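PDB 6FCG: glycoside hydrolase, GH17 family from Formosa sp. Hel1_33_131, which probably acts as an endo-laminarinase, hydrolysing internal beta-1,3-glucosidic bonds of laminarin, the storage glucan of microalgae. Local coordinates for residues 56-61 and 395-400; 64-69 and 93-98; 98-103 and 115-120. All blocks are in the same frame, centred on the assembly; numbering follows the deposited sequence.

Contact 1: residues 56-61 and 395-400; sequences GYRKKS and LTRGGN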
loop_
_atom_site.group_PDB
_atom_site.type_symbol
_atom_site.label_atom_id
_atom_site.label_comp_id
_atom_site.label_asym_id
_atom_site.label_seq_id
_atom_site.Cartn_x
_atom_site.Cartn_y
_atom_site.Cartn_z
ATOM N N GLY A 56 36.859 16.585 3.708
ATOM C CA GLY A 56 37.861 15.801 2.982
ATOM C C GLY A 56 37.912 14.338 3.383
ATOM O O GLY A 56 38.780 13.602 2.938
ATOM N N TYR A 57 36.985 13.933 4.231
ATOM C CA TYR A 57 36.863 12.556 4.675
ATOM C C TYR A 57 36.514 11.692 3.488
ATOM O O TYR A 57 35.686 12.082 2.654
ATOM C CB TYR A 57 35.757 12.431 5.714
ATOM C CG TYR A 57 36.019 13.126 7.031
ATOM C CD1 TYR A 57 36.802 12.532 8.018
ATOM C CD2 TYR A 57 35.470 14.374 7.305
ATOM C CE1 TYR A 57 37.018 13.164 9.245
ATOM C CE2 TYR A 57 35.694 15.009 8.513
ATOM C CZ TYR A 57 36.468 14.407 9.473
ATOM O OH TYR A 57 36.644 15.008 10.681
ATOM N N ARG A 58 37.181 10.544 3.407
ATOM C CA ARG A 58 37.065 9.596 2.265
ATOM C C ARG A 58 36.452 8.251 2.612
ATOM O O ARG A 58 36.183 7.475 1.724
ATOM C CB ARG A 58 38.440 9.378 1.611
ATOM C CG ARG A 58 38.915 10.562 0.783
ATOM C CD ARG A 58 40.418 10.651 0.752
ATOM N NE ARG A 58 40.868 11.936 0.195
ATOM C CZ ARG A 58 41.786 12.127 -0.746
ATOM N NH1 ARG A 58 42.047 13.386 -1.061
ATOM N NH2 ARG A 58 42.436 11.141 -1.351
ATOM N N LYS A 59 36.190 8.005 3.898
ATOM C CA LYS A 59 35.679 6.720 4.372
ATOM C C LYS A 59 34.385 6.924 5.144
ATOM O O LYS A 59 33.966 8.053 5.392
ATOM C CB LYS A 59 36.700 6.044 5.281
ATOM C CG LYS A 59 38.115 5.920 4.723
ATOM C CD LYS A 59 38.358 4.605 4.012
ATOM C CE LYS A 59 39.810 4.520 3.588
ATOM N NZ LYS A 59 40.018 3.366 2.673
ATOM N N LYS A 60 33.775 5.810 5.543
ATOM C CA LYS A 60 32.459 5.808 6.175
ATOM C C LYS A 60 32.454 6.203 7.664
ATOM O O LYS A 60 31.411 6.141 8.315
ATOM C CB LYS A 60 31.812 4.436 6.005
ATOM C CG LYS A 60 31.601 3.991 4.563
ATOM C CD LYS A 60 31.055 2.557 4.548
ATOM C CE LYS A 60 31.059 1.920 3.166
ATOM N NZ LYS A 60 29.796 2.234 2.445
ATOM N N SER A 61 33.607 6.579 8.199
ATOM C CA SER A 61 33.706 7.098 9.551
ATOM C C SER A 61 34.749 8.218 9.598
ATOM O O SER A 61 35.774 8.183 8.894
ATOM C CB SER A 61 34.111 5.995 10.536
ATOM O OG SER A 61 34.247 6.522 11.854
ATOM N N LEU A 395 46.152 16.639 -11.985
ATOM C CA LEU A 395 45.683 16.541 -10.607
ATOM C C LEU A 395 45.079 15.198 -10.363
ATOM O O LEU A 395 44.536 14.562 -11.260
ATOM C CB LEU A 395 44.667 17.646 -10.324
ATOM C CG LEU A 395 45.241 19.090 -10.270
ATOM C CD1 LEU A 395 44.071 20.004 -9.908
ATOM C CD2 LEU A 395 46.450 19.338 -9.370
ATOM N N THR A 396 45.111 14.812 -9.110
ATOM C CA THR A 396 44.828 13.461 -8.682
ATOM C C THR A 396 44.026 13.514 -7.367
ATOM O O THR A 396 44.227 14.423 -6.576
ATOM C CB THR A 396 46.208 12.742 -8.555
ATOM O OG1 THR A 396 46.302 11.720 -9.526
ATOM C CG2 THR A 396 46.549 12.155 -7.133
ATOM N N ARG A 397 43.119 12.563 -7.155
ATOM C CA ARG A 397 42.595 12.271 -5.808
ATOM C C ARG A 397 42.765 10.788 -5.498
ATOM O O ARG A 397 42.205 9.949 -6.181
ATOM C CB ARG A 397 41.117 12.709 -5.644
ATOM C CG ARG A 397 40.656 12.881 -4.193
ATOM C CD ARG A 397 39.233 13.372 -4.131
ATOM N NE ARG A 397 38.315 12.925 -3.076
ATOM C CZ ARG A 397 38.091 13.460 -1.887
ATOM N NH1 ARG A 397 38.808 14.444 -1.424
ATOM N NH2 ARG A 397 37.146 12.965 -1.119
ATOM N N GLY A 398 43.581 10.482 -4.490
ATOM C CA GLY A 398 43.840 9.100 -4.030
ATOM C C GLY A 398 44.460 8.205 -5.090
ATOM O O GLY A 398 44.142 7.035 -5.156
ATOM N N GLY A 399 45.280 8.775 -5.970
ATOM C CA GLY A 399 45.751 8.082 -7.163
ATOM C C GLY A 399 44.934 8.206 -8.453
ATOM O O GLY A 399 45.465 7.958 -9.529
ATOM N N ASN A 400 43.672 8.607 -8.396
ATOM C CA ASN A 400 42.834 8.695 -9.612
ATOM C C ASN A 400 42.882 10.048 -10.308
ATOM O O ASN A 400 42.826 11.083 -9.638
ATOM C CB ASN A 400 41.386 8.383 -9.274
ATOM C CG ASN A 400 41.257 7.084 -8.523
ATOM O OD1 ASN A 400 41.952 6.129 -8.815
ATOM N ND2 ASN A 400 40.376 7.044 -7.549
#

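Contact 2: residues 64-69 and 93-98; sequences FQPSIE and LAHTSN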
loop_
_atom_site.group_PDB
_atom_site.type_symbol
_atom_site.label_atom_id
_atom_site.label_comp_id
_atom_site.label_asym_id
_atom_site.label_seq_id
_atom_site.Cartn_x
_atom_site.Cartn_y
_atom_site.Cartn_z
ATOM N N PHE A 64 38.538 7.788 10.557
ATOM C CA PHE A 64 39.547 7.782 9.514
ATOM C C PHE A 64 39.775 9.212 9.002
ATOM O O PHE A 64 39.206 9.650 7.985
ATOM C CB PHE A 64 39.142 6.819 8.366
ATOM C CG PHE A 64 38.941 5.366 8.802
ATOM C CD1 PHE A 64 40.032 4.549 9.098
ATOM C CD2 PHE A 64 37.640 4.814 8.889
ATOM C CE1 PHE A 64 39.843 3.227 9.477
ATOM C CE2 PHE A 64 37.445 3.496 9.271
ATOM C CZ PHE A 64 38.551 2.700 9.559
ATOM N N GLN A 65 40.611 9.942 9.728
ATOM C CA GLN A 65 40.989 11.319 9.359
ATOM C C GLN A 65 41.810 11.345 8.078
ATOM O O GLN A 65 42.731 10.557 7.937
ATOM C CB GLN A 65 41.825 11.980 10.463
ATOM C CG GLN A 65 41.022 12.353 11.706
ATOM C CD GLN A 65 40.030 13.481 11.441
ATOM O OE1 GLN A 65 40.271 14.360 10.611
ATOM N NE2 GLN A 65 38.888 13.441 12.119
ATOM N N PRO A 66 41.466 12.226 7.139
ATOM C CA PRO A 66 42.343 12.320 5.998
ATOM C C PRO A 66 43.698 12.925 6.403
ATOM O O PRO A 66 43.783 13.713 7.338
ATOM C CB PRO A 66 41.577 13.247 5.058
ATOM C CG PRO A 66 40.837 14.155 5.975
ATOM C CD PRO A 66 40.470 13.306 7.160
ATOM N N SER A 67 44.744 12.520 5.706
ATOM C CA SER A 67 46.091 13.057 5.930
ATOM C C SER A 67 46.236 14.452 5.307
ATOM O O SER A 67 45.465 14.836 4.426
ATOM C CB SER A 67 47.139 12.102 5.324
ATOM O OG SER A 67 47.121 12.156 3.906
ATOM N N ILE A 68 47.259 15.166 5.738
ATOM C CA ILE A 68 47.624 16.447 5.143
ATOM C C ILE A 68 47.889 16.302 3.632
ATOM O O ILE A 68 47.454 17.156 2.869
ATOM C CB ILE A 68 48.817 17.107 5.918
ATOM C CG1 ILE A 68 48.318 17.639 7.273
ATOM C CG2 ILE A 68 49.429 18.269 5.153
ATOM C CD1 ILE A 68 49.275 17.403 8.416
ATOM N N GLU A 69 48.550 15.217 3.222
ATOM C CA GLU A 69 48.830 14.906 1.804
ATOM C C GLU A 69 47.466 14.813 1.043
ATOM O O GLU A 69 47.277 15.454 -0.017
ATOM C CB GLU A 69 49.781 13.576 1.685
ATOM C CG GLU A 69 51.260 13.818 2.117
ATOM C CD GLU A 69 51.596 13.510 3.594
ATOM O OE1 GLU A 69 50.818 13.929 4.492
ATOM O OE2 GLU A 69 52.681 12.903 3.862
ATOM N N LEU A 93 37.560 17.618 16.163
ATOM C CA LEU A 93 38.372 16.659 15.493
ATOM C C LEU A 93 39.463 17.439 14.800
ATOM O O LEU A 93 39.348 18.640 14.595
ATOM C CB LEU A 93 37.513 15.847 14.507
ATOM C CG LEU A 93 36.313 15.074 15.122
ATOM C CD1 LEU A 93 35.526 14.311 14.056
ATOM C CD2 LEU A 93 36.723 14.112 16.245
ATOM N N ALA A 94 40.507 16.728 14.397
ATOM C CA ALA A 94 41.736 17.317 13.820
ATOM C C ALA A 94 41.552 17.928 12.420
ATOM O O ALA A 94 42.365 18.747 11.995
ATOM C CB ALA A 94 42.814 16.245 13.753
ATOM N N HIS A 95 40.510 17.467 11.720
ATOM C CA HIS A 95 40.232 17.813 10.335
ATOM C C HIS A 95 40.446 19.298 9.951
ATOM O O HIS A 95 41.145 19.594 9.006
ATOM C CB HIS A 95 38.809 17.329 10.046
ATOM C CG HIS A 95 38.290 17.658 8.686
ATOM N ND1 HIS A 95 37.304 18.601 8.471
ATOM C CD2 HIS A 95 38.564 17.123 7.479
ATOM C CE1 HIS A 95 37.023 18.665 7.182
ATOM N NE2 HIS A 95 37.784 17.786 6.561
ATOM N N THR A 96 39.858 20.234 10.688
ATOM C CA THR A 96 39.929 21.643 10.331
ATOM C C THR A 96 41.341 22.169 10.476
ATOM O O THR A 96 41.822 22.922 9.651
ATOM C CB THR A 96 38.975 22.447 11.213
ATOM O OG1 THR A 96 37.633 22.065 10.872
ATOM C CG2 THR A 96 39.176 23.963 11.065
ATOM N N SER A 97 41.962 21.814 11.589
ATOM C CA SER A 97 43.346 22.128 11.875
ATOM C C SER A 97 44.259 21.592 10.773
ATOM O O SER A 97 45.192 22.265 10.335
ATOM C CB SER A 97 43.703 21.544 13.254
ATOM O OG SER A 97 45.081 21.552 13.494
ATOM N N ASN A 98 44.007 20.380 10.326
ATOM C CA ASN A 98 44.812 19.813 9.249
ATOM C C ASN A 98 44.598 20.512 7.902
ATOM O O ASN A 98 45.539 20.573 7.106
ATOM C CB ASN A 98 44.600 18.310 9.132
ATOM C CG ASN A 98 45.132 17.569 10.341
ATOM O OD1 ASN A 98 46.115 17.979 10.953
ATOM N ND2 ASN A 98 44.519 16.472 10.664
#

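Contact 3: residues 98-103 and 115-120; sequences NILKAI and MYMMVG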
loop_
_atom_site.group_PDB
_atom_site.type_symbol
_atom_site.label_atom_id
_atom_site.label_comp_id
_atom_site.label_asym_id
_atom_site.label_seq_id
_atom_site.Cartn_x
_atom_site.Cartn_y
_atom_site.Cartn_z
ATOM N N ASN A 98 44.007 20.380 10.326
ATOM C CA ASN A 98 44.812 19.813 9.249
ATOM C C ASN A 98 44.598 20.512 7.902
ATOM O O ASN A 98 45.539 20.573 7.106
ATOM C CB ASN A 98 44.600 18.310 9.132
ATOM C CG ASN A 98 45.132 17.569 10.341
ATOM O OD1 ASN A 98 46.115 17.979 10.953
ATOM N ND2 ASN A 98 44.519 16.472 10.664
ATOM N N ILE A 99 43.407 21.060 7.660
ATOM C CA ILE A 99 43.165 21.790 6.426
ATOM C C ILE A 99 44.004 23.059 6.441
ATOM O O ILE A 99 44.630 23.414 5.447
ATOM C CB ILE A 99 41.686 22.102 6.223
ATOM C CG1 ILE A 99 40.918 20.771 6.060
ATOM C CG2 ILE A 99 41.464 22.947 4.971
ATOM C CD1 ILE A 99 39.416 20.888 6.161
ATOM N N LEU A 100 44.035 23.727 7.580
ATOM C CA LEU A 100 44.859 24.924 7.729
ATOM C C LEU A 100 46.332 24.598 7.518
ATOM O O LEU A 100 47.015 25.338 6.800
ATOM C CB LEU A 100 44.600 25.588 9.078
ATOM C CG LEU A 100 43.209 26.215 9.230
ATOM C CD1 LEU A 100 42.866 26.492 10.679
ATOM C CD2 LEU A 100 43.079 27.502 8.409
ATOM N N LYS A 101 46.810 23.473 8.063
ATOM C CA LYS A 101 48.201 23.052 7.845
ATOM C C LYS A 101 48.514 22.819 6.369
ATOM O O LYS A 101 49.576 23.240 5.869
ATOM C CB LYS A 101 48.562 21.800 8.667
ATOM C CG LYS A 101 48.814 22.143 10.122
ATOM C CD LYS A 101 48.946 20.944 11.055
ATOM C CE LYS A 101 48.773 21.459 12.484
ATOM N NZ LYS A 101 48.940 20.404 13.499
ATOM N N ALA A 102 47.569 22.175 5.708
ATOM C CA ALA A 102 47.661 21.859 4.310
ATOM C C ALA A 102 47.709 23.102 3.464
ATOM O O ALA A 102 48.523 23.177 2.547
ATOM C CB ALA A 102 46.480 21.001 3.882
ATOM N N ILE A 103 46.837 24.063 3.758
ATOM C CA ILE A 103 46.811 25.306 3.012
ATOM C C ILE A 103 48.126 26.041 3.237
ATOM O O ILE A 103 48.703 26.559 2.280
ATOM C CB ILE A 103 45.605 26.195 3.384
ATOM C CG1 ILE A 103 44.297 25.497 2.938
ATOM C CG2 ILE A 103 45.690 27.576 2.738
ATOM C CD1 ILE A 103 43.026 26.170 3.392
ATOM N N MET A 115 43.839 30.474 -0.524
ATOM C CA MET A 115 42.634 29.797 -0.047
ATOM C C MET A 115 42.327 30.358 1.317
ATOM O O MET A 115 43.214 30.407 2.167
ATOM C CB MET A 115 42.816 28.271 0.045
ATOM C CG MET A 115 41.516 27.503 0.295
ATOM S SD MET A 115 40.347 27.562 -1.078
ATOM C CE MET A 115 41.179 26.519 -2.268
ATOM N N TYR A 116 41.081 30.758 1.532
ATOM C CA TYR A 116 40.625 31.278 2.821
ATOM C C TYR A 116 39.630 30.355 3.473
ATOM O O TYR A 116 39.086 29.455 2.831
ATOM C CB TYR A 116 40.002 32.629 2.615
ATOM C CG TYR A 116 40.968 33.569 1.964
ATOM C CD1 TYR A 116 42.030 34.107 2.677
ATOM C CD2 TYR A 116 40.850 33.888 0.623
ATOM C CE1 TYR A 116 42.929 34.958 2.077
ATOM C CE2 TYR A 116 41.741 34.751 0.013
ATOM C CZ TYR A 116 42.771 35.294 0.743
ATOM O OH TYR A 116 43.658 36.130 0.113
ATOM N N MET A 117 39.425 30.546 4.767
ATOM C CA MET A 117 38.572 29.657 5.555
ATOM C C MET A 117 37.578 30.365 6.464
ATOM O O MET A 117 37.920 31.316 7.153
ATOM C CB MET A 117 39.415 28.719 6.395
ATOM C CG MET A 117 38.597 27.621 7.077
ATOM S SD MET A 117 39.520 26.215 7.799
ATOM C CE MET A 117 40.673 25.842 6.494
ATOM N N MET A 118 36.333 29.875 6.429
ATOM C CA MET A 118 35.268 30.156 7.411
ATOM C C MET A 118 35.283 28.998 8.386
ATOM O O MET A 118 34.939 27.894 8.004
ATOM C CB MET A 118 33.930 30.237 6.692
ATOM C CG MET A 118 32.707 30.454 7.578
ATOM S SD MET A 118 31.164 30.379 6.619
ATOM C CE MET A 118 29.995 30.400 7.962
ATOM N N VAL A 119 35.746 29.227 9.622
ATOM C CA VAL A 119 35.915 28.147 10.605
ATOM C C VAL A 119 34.686 28.024 11.465
ATOM O O VAL A 119 34.255 28.975 12.090
ATOM C CB VAL A 119 37.117 28.355 11.511
ATOM C CG1 VAL A 119 37.140 27.331 12.636
ATOM C CG2 VAL A 119 38.389 28.233 10.720
ATOM N N GLY A 120 34.138 26.817 11.498
ATOM C CA GLY A 120 32.974 26.488 12.303
ATOM C C GLY A 120 33.366 25.973 13.661
ATOM O O GLY A 120 34.165 25.038 13.790
#

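Contact 1: residues 56-61 and 395-400
OD1 of D74, on helix 68-80, is gripped by two arginines, one from each segment of this contact: R58 NH1 and R397 NH1 each form a salt bridge to it. The shared acid explains how two arginines can meet tip to tip, with R58 NH1 3.4 Å from R397 NH1, two donors that make no bond to each other; the carboxylate probably offsets much of their repulsion. R58 leaves its backbone with CG anti to the carbonyl carbon (chi1 -74°) and runs out extended to NE. R397 sets off with CG anti to its backbone N and then bends at chi3, which turns its guanidinium under the stem of R58. The two planes are 44° apart, and each flat group receives aliphatic carbon of the other over one face: R58 CG lies 3.5 Å from R397 NH2, and R397 CG the same 3.5 Å from R58 NH1. Arginine suits both places, since it brings a charged tip and an aliphatic stem together. R397 belongs to a short beta hairpin with a two-residue loop, whose type I' turn from R397 to N400 is closed by R397 N to N400 O at 2.9 Å and N400 N to R397 O at 3.0 Å. Glycine fits both turn positions, G398 having positive phi and G399 backbone angles that would jam a side chain against the preceding carbonyl. R58 NH2 also comes within 3.6 Å of G398 CA, and it shares OE1 of E73 with the N-H of G398, so the hairpin tip and the loop after strand 50-53 hang on adjacent acids of one helix. Farther back, R397 gives NE to the carbonyl of V375 and makes a cation-pi contact with F353.

Contact 2: residues 64-69 and 93-98
P66 and H95 form the buried half of this contact, where the approach to helix 68-80 passes the beginning of helix 95-109, packing the N-terminal ends of two successive barrel helices on the side of the loops that follow the strands. The proline brings CG to the edge of the imidazole, 4.0 Å from H95 CD2, the two crossing obliquely. H95 holds its ring there with CG anti to the backbone N (chi1 177°); NE2 takes the backbone N-H of G56, and the ring stacks on that of Y57. Q65 closes the margin of this side. Its chain bends at chi2 (-68°) and lays the amide across the start of the helix, Q65 OE1 being 3.4 Å from H95 CB and Q65 NE2 3.7 Å from L93 CB, with amide and ring planes 54° apart. Q65 OE1 also stands 3.3 Å from H95 N, but too poorly angled for a hydrogen bond; the firm partner of the amide is Y57 OH, at NE2. An alanine in place of Q65 removes the amide that bonds Y57 and lies against L93 and H95, and would probably loosen the loop over the helix start. At the solvent rim, exposed A94 merely brushes the glutamine. The crossing of I68 and N98, at about a right angle, is looser than the glutamine's contacts, I68 CD1 lying 4.1 Å from N98 OD1. Serine suits the N-cap of helix 68-80: S67 OG caps a backbone N of the first turn and E70 bonds back to S67 N, a capping box. Because no hydrogen bond joins the two segments, their mutual position rests on van der Waals fit and on polar ends tied to G56 and Y57; a histidine that accepts at NE2 is probably neutral, with its proton on ND1.

Contact 3: residues 98-103 and 115-120
M115, just before the strand, opens the contact by resting its stem against I103: M115 CG is 3.7 Å from I103 CD1, the side chains crossing at about a right angle. Its chain then bends at chi2 (67°) and again at chi3, leading the thioether away from the helix. The CB of Y116 leaves the strand away from the helix. M117 returns to the helix and is the centre of the contact. It runs out nearly straight, CG anti to the backbone N (chi1 -171°), and turns only at chi3, so that the terminal methyl is set among three helix side chains. M117 CE meets I99 CG2 at 3.4 Å, L100 CD2 at 3.5 Å and, more loosely, I103 CD1 at 3.9 Å, while M117 SD lies 3.8 Å from L100 CD2, the two side chains crossing obliquely. A long, unbranched, flexible methionine suits the place, since it must span a helix and strand whose axes come no nearer than 10.2 Å; branched isoleucines and a leucine supply the methyls around its tip. The axes run nearly antiparallel, at 169°, as expected for helix and following strand in a beta-alpha-beta crossover of a TIM barrel. Strand 116-121 lies between strands 83-87 and 161-168, and helix 95-109 packs outside it, with I99 and I103 also reaching L71 and M75 of helix 68-80.

Overall arrangement
All three contacts gather around helices 68-80 and 95-109 of the TIM barrel, near its first strands. Contact 1 joins segments 334 residues apart and brings a hairpin from near the C-terminus against the loop after strand 50-53; contacts 2 and 3 follow one another within that span. Centres of contacts 1 and 2 are about 12 Å apart, and the two touch. Contacts 2 and 3, about 10 Å apart between centres, share N98 and helix 95-109, one at its start and the other along its flank. Contacts 1 and 3 do not touch; their nearest atoms are about 6 Å apart. Helix 95-109 links the barrel wall to the loop region, and the chain's late hairpin joins its first units.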